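Local coordinates for peptidase S9 prolyl oligopeptidase catalytic domain-containing protein (PDB 4HXF) that probably cleaves peptides as a serine peptidase of the prolyl oligopeptidase family, working as a self-compartmentalizing hexamer, at residues Arg587-Met590 against Lys591-Leu595; Gly468-Met471 against Thr472-Leu476. One frame throughout, in Å; residues are numbered along the deposited sequence. Where two conformers were deposited one is given.

Interaction 1. Residues Arg587-Met590 against Lys591-Leu595; sequences RHRM and KRYKL
R589 and Y593 run side by side, one turn apart on helix 586-605 of the alpha/beta-hydrolase domain, and their polar ends meet. NH2 of R589 donates to OH of Y593 at 2.9 Å (N-H...O 157°), with the hydroxyl at the guanidinium edge, close to its plane; the guanidinium and ring planes are turned 65° apart. The bend of the arginine chain at chi3 (72°) brings NH2 to the edge of the ring at its hydroxyl end. NE of R589 bonds to the carbonyl of S581 and NH1 to the hydroxyl of Y41, which leaves the guanidinium little freedom to rotate.

R589 O takes the helix bond from Y593 N at 2.9 Å and a second one from a water at 3.1 Å. That water lies over the centre of one face of the Y593 ring and accepts from R592 NH2 at 2.9 Å. R592 itself is held by salt bridges from NE to E488 and from NH1 to E399.

On another side of the helix R587 and K591 also lie side by side. Both basic ends converge on acids of the second subunit: its D130 takes a salt bridge from each, and its D128 another from K591, so the two positive charges share a counter-ion. K591 CE passes 4.1 Å from R587 CG, and K591 NZ ends 4.1 Å from R587 NE.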
loop_
_atom_site.group_PDB
_atom_site.type_symbol
_atom_site.label_atom_id
_atom_site.label_comp_id
_atom_site.label_asym_id
_atom_site.label_seq_id
_atom_site.Cartn_x
_atom_site.Cartn_y
_atom_site.Cartn_z
ATOM N N ARG A 587 -9.337 -21.534 -13.362
ATOM C CA ARG A 587 -9.155 -22.481 -12.241
ATOM C C ARG A 587 -10.449 -23.146 -11.813
ATOM O O ARG A 587 -10.532 -24.378 -11.509
ATOM C CB ARG A 587 -8.512 -21.745 -11.026
ATOM C CG ARG A 587 -8.062 -22.634 -9.860
ATOM C CD ARG A 587 -7.531 -21.801 -8.674
ATOM N NE ARG A 587 -8.611 -20.963 -8.129
ATOM C CZ ARG A 587 -8.558 -19.656 -7.861
ATOM N NH1 ARG A 587 -7.438 -18.920 -8.030
ATOM N NH2 ARG A 587 -9.636 -19.023 -7.437
ATOM N N HIS A 588 -11.513 -22.370 -11.777
ATOM C CA HIS A 588 -12.862 -22.906 -11.601
ATOM C C HIS A 588 -13.207 -24.018 -12.617
ATOM O O HIS A 588 -13.639 -25.120 -12.290
ATOM C CB HIS A 588 -13.820 -21.705 -11.696
ATOM C CG HIS A 588 -15.286 -22.025 -11.891
ATOM N ND1 HIS A 588 -16.270 -21.310 -11.232
ATOM C CD2 HIS A 588 -15.942 -22.904 -12.706
ATOM C CE1 HIS A 588 -17.468 -21.684 -11.705
ATOM N NE2 HIS A 588 -17.310 -22.674 -12.568
ATOM N N ARG A 589 -12.942 -23.736 -13.909
ATOM C CA ARG A 589 -13.251 -24.700 -14.911
ATOM C C ARG A 589 -12.416 -25.951 -14.842
ATOM O O ARG A 589 -12.927 -27.034 -15.038
ATOM C CB ARG A 589 -13.038 -24.022 -16.281
ATOM C CG ARG A 589 -14.160 -23.053 -16.638
ATOM C CD ARG A 589 -13.842 -22.344 -17.941
ATOM N NE ARG A 589 -13.991 -23.301 -18.975
ATOM C CZ ARG A 589 -13.415 -23.208 -20.203
ATOM N NH1 ARG A 589 -12.743 -22.120 -20.521
ATOM N NH2 ARG A 589 -13.566 -24.201 -21.115
ATOM N N MET A 590 -11.140 -25.812 -14.530
ATOM C CA MET A 590 -10.228 -26.958 -14.324
ATOM C C MET A 590 -10.780 -27.906 -13.227
ATOM O O MET A 590 -10.812 -29.129 -13.380
ATOM C CB MET A 590 -8.891 -26.402 -13.979
ATOM C CG MET A 590 -7.857 -27.456 -13.743
ATOM S SD MET A 590 -7.778 -28.017 -12.053
ATOM C CE MET A 590 -7.521 -26.484 -11.133
ATOM N N LYS A 591 -11.248 -27.293 -12.127
ATOM C CA LYS A 591 -11.746 -28.062 -10.950
ATOM C C LYS A 591 -13.043 -28.735 -11.331
ATOM O O LYS A 591 -13.229 -29.937 -10.993
ATOM C CB LYS A 591 -11.972 -27.212 -9.704
ATOM C CG LYS A 591 -10.615 -26.741 -9.095
ATOM C CD LYS A 591 -10.839 -25.805 -7.922
ATOM C CE LYS A 591 -9.482 -25.490 -7.353
ATOM N NZ LYS A 591 -9.550 -24.469 -6.278
ATOM N N ARG A 592 -13.900 -28.085 -12.107
ATOM C CA ARG A 592 -15.096 -28.760 -12.596
ATOM C C ARG A 592 -14.759 -29.926 -13.480
ATOM O O ARG A 592 -15.345 -31.016 -13.331
ATOM C CB ARG A 592 -16.045 -27.793 -13.338
ATOM C CG ARG A 592 -17.225 -28.518 -13.941
ATOM C CD ARG A 592 -18.153 -27.659 -14.729
ATOM N NE ARG A 592 -18.971 -28.502 -15.631
ATOM C CZ ARG A 592 -18.571 -29.033 -16.782
ATOM N NH1 ARG A 592 -19.382 -29.831 -17.467
ATOM N NH2 ARG A 592 -17.392 -28.742 -17.309
ATOM N N TYR A 593 -13.840 -29.734 -14.440
ATOM C CA TYR A 593 -13.478 -30.853 -15.302
ATOM C C TYR A 593 -12.914 -32.032 -14.518
ATOM O O TYR A 593 -13.208 -33.206 -14.832
ATOM C CB TYR A 593 -12.519 -30.435 -16.419
ATOM C CG TYR A 593 -13.057 -29.466 -17.479
ATOM C CD1 TYR A 593 -12.365 -28.275 -17.784
ATOM C CD2 TYR A 593 -14.182 -29.751 -18.157
ATOM C CE1 TYR A 593 -12.822 -27.469 -18.817
ATOM C CE2 TYR A 593 -14.712 -28.908 -19.140
ATOM C CZ TYR A 593 -13.983 -27.755 -19.462
ATOM O OH TYR A 593 -14.452 -26.920 -20.458
ATOM N N LYS A 594 -12.129 -31.761 -13.466
ATOM C CA LYS A 594 -11.492 -32.836 -12.742
ATOM C C LYS A 594 -12.572 -33.575 -11.909
ATOM O O LYS A 594 -12.636 -34.834 -11.837
ATOM C CB LYS A 594 -10.439 -32.243 -11.825
ATOM C CG LYS A 594 -9.774 -33.303 -10.964
ATOM C CD LYS A 594 -9.075 -34.404 -11.757
ATOM C CE LYS A 594 -8.133 -35.258 -10.898
ATOM N NZ LYS A 594 -7.527 -36.452 -11.583
ATOM N N LEU A 595 -13.538 -32.816 -11.327
ATOM C CA LEU A 595 -14.698 -33.432 -10.619
ATOM C C LEU A 595 -15.513 -34.336 -11.546
ATOM O O LEU A 595 -15.882 -35.460 -11.202
ATOM C CB LEU A 595 -15.655 -32.396 -10.005
ATOM C CG LEU A 595 -15.224 -31.579 -8.793
ATOM C CD1 LEU A 595 -16.221 -30.450 -8.514
ATOM C CD2 LEU A 595 -15.111 -32.554 -7.599
HETATM O O HOH W 1 -15.548 -26.553 -16.640
#

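Interaction 2. Residues Gly468-Met471 against Thr472-Leu476; sequences GGYM and TNWAL
The amides of T472, N473, W474 and A475 each bond back to the carbonyl four residues earlier, at G468, G469, Y470 and M471, as one unbroken alpha-helical run in helix 467-478.

T472 adds a side-chain bond to this pattern. Its OG1 stands beside its own backbone N (chi1 -66°) and donates to G468 O at 2.9 Å, while T472 N reaches the same oxygen at 3.0 Å. The two donors come from opposite faces of the carbonyl plane: the amide lies well above it, the hydroxyl is tilted 22° from it. A valine here, without the hydroxyl, would probably leave G468 O with only the amide of these two donors.

Y470 and W474, one turn apart, lie side by side. Their planes are 16° apart but slid, with the tyrosine ring and the five-membered ring of the indole 5.6 Å apart between centroids, so overlap is slight. Instead Y470 OH sits over one face of the indole, 4.0 Å from W474 CD2, and bonds to the carbonyl of L525. W474 NE1 is held by the carbonyl of G434. M471 crosses the same indole at a slant, its SD 4.1 Å from W474 CD1 in an oblique Met-aromatic contact.

N473 turns another way, toward the next strand: S487 OG lies within hydrogen-bonding range of both N473 OD1 and G469 O, and its single proton can serve only one of these acceptors at a time; ND2 bonds to the carbonyl of I491.

G468 is the last glycine of a GxSxG pattern with S466 at its centre, consistent with the nucleophile elbow of alpha/beta hydrolases, the tight turn between strand 460-465 and helix 467-478.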
loop_
_atom_site.group_PDB
_atom_site.type_symbol
_atom_site.label_atom_id
_atom_site.label_comp_id
_atom_site.label_asym_id
_atom_site.label_seq_id
_atom_site.Cartn_x
_atom_site.Cartn_y
_atom_site.Cartn_z
ATOM N N GLY A 468 -30.344 -30.399 -20.137
ATOM C CA GLY A 468 -29.675 -31.666 -20.118
ATOM C C GLY A 468 -29.543 -32.185 -18.670
ATOM O O GLY A 468 -29.478 -33.392 -18.443
ATOM N N GLY A 469 -29.448 -31.239 -17.755
ATOM C CA GLY A 469 -29.445 -31.533 -16.292
ATOM C C GLY A 469 -30.819 -31.974 -15.822
ATOM O O GLY A 469 -30.995 -33.015 -15.132
ATOM N N TYR A 470 -31.888 -31.263 -16.235
ATOM C CA TYR A 470 -33.257 -31.741 -16.061
ATOM C C TYR A 470 -33.334 -33.181 -16.519
ATOM O O TYR A 470 -33.959 -34.056 -15.926
ATOM C CB TYR A 470 -34.216 -30.850 -16.941
ATOM C CG TYR A 470 -35.583 -31.495 -17.100
ATOM C CD1 TYR A 470 -36.465 -31.529 -16.099
ATOM C CD2 TYR A 470 -35.959 -32.055 -18.294
ATOM C CE1 TYR A 470 -37.696 -32.109 -16.262
ATOM C CE2 TYR A 470 -37.172 -32.619 -18.520
ATOM C CZ TYR A 470 -38.097 -32.625 -17.454
ATOM O OH TYR A 470 -39.357 -33.256 -17.626
ATOM N N MET A 471 -32.886 -33.430 -17.764
ATOM C CA MET A 471 -33.100 -34.769 -18.315
ATOM C C MET A 471 -32.263 -35.879 -17.674
ATOM O O MET A 471 -32.731 -36.994 -17.562
ATOM C CB MET A 471 -32.768 -34.815 -19.778
ATOM C CG MET A 471 -33.184 -36.083 -20.525
ATOM S SD MET A 471 -34.980 -36.208 -20.655
ATOM C CE MET A 471 -35.421 -34.783 -21.600
ATOM N N THR A 472 -31.116 -35.546 -17.140
ATOM C CA THR A 472 -30.334 -36.440 -16.309
ATOM C C THR A 472 -31.108 -36.758 -15.026
ATOM O O THR A 472 -31.234 -37.905 -14.620
ATOM C CB THR A 472 -28.949 -35.814 -15.940
ATOM O OG1 THR A 472 -28.175 -35.676 -17.157
ATOM C CG2 THR A 472 -28.136 -36.689 -14.988
ATOM N N ASN A 473 -31.584 -35.699 -14.367
ATOM C CA ASN A 473 -32.459 -35.885 -13.172
ATOM C C ASN A 473 -33.618 -36.826 -13.454
ATOM O O ASN A 473 -33.972 -37.802 -12.759
ATOM C CB ASN A 473 -33.033 -34.553 -12.655
ATOM C CG ASN A 473 -32.008 -33.560 -12.183
ATOM O OD1 ASN A 473 -30.846 -33.896 -11.885
ATOM N ND2 ASN A 473 -32.459 -32.268 -12.064
ATOM N N TRP A 474 -34.297 -36.525 -14.574
ATOM C CA TRP A 474 -35.492 -37.243 -14.987
ATOM C C TRP A 474 -35.199 -38.660 -15.284
ATOM O O TRP A 474 -35.837 -39.594 -14.790
ATOM C CB TRP A 474 -36.048 -36.542 -16.200
ATOM C CG TRP A 474 -37.400 -37.080 -16.651
ATOM C CD1 TRP A 474 -37.628 -37.681 -17.842
ATOM C CD2 TRP A 474 -38.729 -36.899 -16.026
ATOM N NE1 TRP A 474 -38.936 -38.014 -17.988
ATOM C CE2 TRP A 474 -39.673 -37.556 -16.902
ATOM C CE3 TRP A 474 -39.195 -36.369 -14.827
ATOM C CZ2 TRP A 474 -41.005 -37.529 -16.670
ATOM C CZ3 TRP A 474 -40.539 -36.412 -14.550
ATOM C CH2 TRP A 474 -41.453 -36.979 -15.421
ATOM N N ALA A 475 -34.134 -38.901 -16.034
ATOM C CA ALA A 475 -33.720 -40.234 -16.430
ATOM C C ALA A 475 -33.458 -41.136 -15.206
ATOM O O ALA A 475 -33.867 -42.325 -15.158
ATOM C CB ALA A 475 -32.432 -40.153 -17.245
ATOM N N LEU A 476 -32.858 -40.537 -14.176
ATOM C CA LEU A 476 -32.531 -41.370 -12.996
ATOM C C LEU A 476 -33.780 -41.657 -12.190
ATOM O O LEU A 476 -33.855 -42.638 -11.441
ATOM C CB LEU A 476 -31.508 -40.680 -12.097
ATOM C CG LEU A 476 -30.054 -41.025 -12.399
ATOM C CD1 LEU A 476 -29.602 -41.110 -13.823
ATOM C CD2 LEU A 476 -29.104 -40.288 -11.395
#

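Along the chain interaction 2 comes first, on helix 467-478, and interaction 1 follows on helix 586-605. Their centres lie 21 Å apart and their nearest atoms about 10 Å, so they do not meet directly. Both helices pack on the eight-stranded mixed sheet of the alpha/beta-hydrolase domain, one on each side. Strand 484-488 links them: consecutive residues S487 and E488 reach N473 in interaction 2 and R592 in interaction 1. No other chain touches residues 468-476, whose helix begins beside the inhibitor pocket, whereas residues 587-595 also meet a second subunit, so the sheet has the probable catalytic elbow on one side and a hexamer interface on the other.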